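Local coordinates for discoidin-2 (Dictyostelium discoideum, PDB 2VMC), which binds galactose and N-acetylgalactosamine as a homotrimeric lectin and may take part in spore formation and spore coat assembly, at the interface of chains A and B. Residues are numbered along the deposited sequence; one frame, centred on the assembly and turned at random. Chains: chain A/B, Discoidin-2.

The interface of chains A and B. Residues chain A 256-257; chain B 70, 72, 97, 130.
A:Asn257, the poorly ordered C-terminal residue of its chain, lies against B:Lys130 and B:His72, so that, as modelled, both its side-chain amide and its terminal carboxylate are engaged by the neighbouring subunit. The side-chain amine NZ of B:Lys130 reaches the amide oxygen OD1 of A:Asn257 at 2.6 Å, nearly in line with the C=O bond (163° at the oxygen). NZ also comes 2.8 Å from the backbone carbonyl O of A:Asn256, but at a sharp angle to its own chain, so a second hydrogen bond there is doubtful. The lysine gets there as an extended arm: CG points away from the backbone N (chi1 -177°), and the rest of the chain runs on almost straight, crossing the A:Asn257 side chain at about a right angle. At the other end of the residue, NE2 of B:His72 donates to the carboxylate oxygen OXT of A:Asn257 over 3.1 Å, with the acceptor close to the ring plane. The imidazole turns its edge to the amide, CE1 lying 3.6 Å from CG of A:Asn257, with the two planes 79° apart in the model. CB and CG1 of B:Val70 lie alongside the terminal carboxylate, CB 3.9 Å from O of A:Asn257, while CD2 of B:Leu97 lies 3.8 Å from ND2 of A:Asn256. In this homotrimer, the tail following strand 242-254 of the lectin-like region thus rests on strands 70-79 and 128-131 of a neighbour's N-terminal beta-sandwich, with B:Leu97 contributed by a loop.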
loop_
_atom_site.group_PDB
_atom_site.type_symbol
_atom_site.label_atom_id
_atom_site.label_comp_id
_atom_site.label_asym_id
_atom_site.label_seq_id
_atom_site.Cartn_x
_atom_site.Cartn_y
_atom_site.Cartn_z
ATOM N N ASN A 256 -2.569 10.153 5.582
ATOM C CA ASN A 256 -1.228 10.600 5.164
ATOM C C ASN A 256 -0.046 10.009 5.945
ATOM O O ASN A 256 1.071 10.531 5.867
ATOM C CB ASN A 256 -1.147 12.144 5.155
ATOM C CG ASN A 256 -0.342 12.690 3.972
ATOM O OD1 ASN A 256 -0.499 12.236 2.843
ATOM N ND2 ASN A 256 0.507 13.680 4.233
ATOM N N ASN A 257 -0.284 8.932 6.691
ATOM C CA ASN A 257 0.775 8.341 7.532
ATOM C C ASN A 257 1.155 6.914 7.129
ATOM O O ASN A 257 0.622 6.372 6.145
ATOM C CB ASN A 257 0.420 8.434 9.031
ATOM C CG ASN A 257 1.227 9.504 9.773
ATOM O OD1 ASN A 257 1.762 10.439 9.173
ATOM N ND2 ASN A 257 1.325 9.358 11.089
ATOM O OXT ASN A 257 2.021 6.286 7.764
ATOM N N VAL B 70 4.446 5.257 2.716
ATOM C CA VAL B 70 4.939 6.353 3.530
ATOM C C VAL B 70 5.725 5.765 4.704
ATOM O O VAL B 70 5.177 5.060 5.564
ATOM C CB VAL B 70 3.797 7.266 4.035
ATOM C CG1 VAL B 70 4.323 8.279 5.049
ATOM C CG2 VAL B 70 3.107 7.967 2.863
ATOM N N HIS B 72 8.392 6.162 8.030
ATOM C CA HIS B 72 8.866 7.067 9.072
ATOM C C HIS B 72 10.300 6.625 9.390
ATOM O O HIS B 72 10.514 5.661 10.151
ATOM C CB HIS B 72 7.933 6.981 10.309
ATOM C CG HIS B 72 6.502 7.348 10.005
ATOM N ND1 HIS B 72 5.984 8.604 10.250
ATOM C CD2 HIS B 72 5.498 6.632 9.440
ATOM C CE1 HIS B 72 4.721 8.642 9.862
ATOM N NE2 HIS B 72 4.401 7.460 9.360
ATOM N N LEU B 97 8.064 13.338 0.220
ATOM C CA LEU B 97 6.862 12.618 0.616
ATOM C C LEU B 97 5.952 12.337 -0.619
ATOM O O LEU B 97 5.439 11.227 -0.780
ATOM C CB LEU B 97 6.116 13.394 1.731
ATOM C CG LEU B 97 4.809 12.803 2.276
ATOM C CD1 LEU B 97 4.961 11.376 2.768
ATOM C CD2 LEU B 97 4.222 13.728 3.376
ATOM N N LYS B 130 9.506 11.637 7.431
ATOM C CA LYS B 130 8.328 11.061 6.798
ATOM C C LYS B 130 8.460 11.173 5.267
ATOM O O LYS B 130 8.465 12.264 4.700
ATOM C CB LYS B 130 7.067 11.769 7.322
ATOM C CG LYS B 130 5.774 11.221 6.795
ATOM C CD LYS B 130 4.620 11.886 7.525
ATOM C CE LYS B 130 3.377 11.915 6.693
ATOM N NZ LYS B 130 2.233 12.442 7.542
#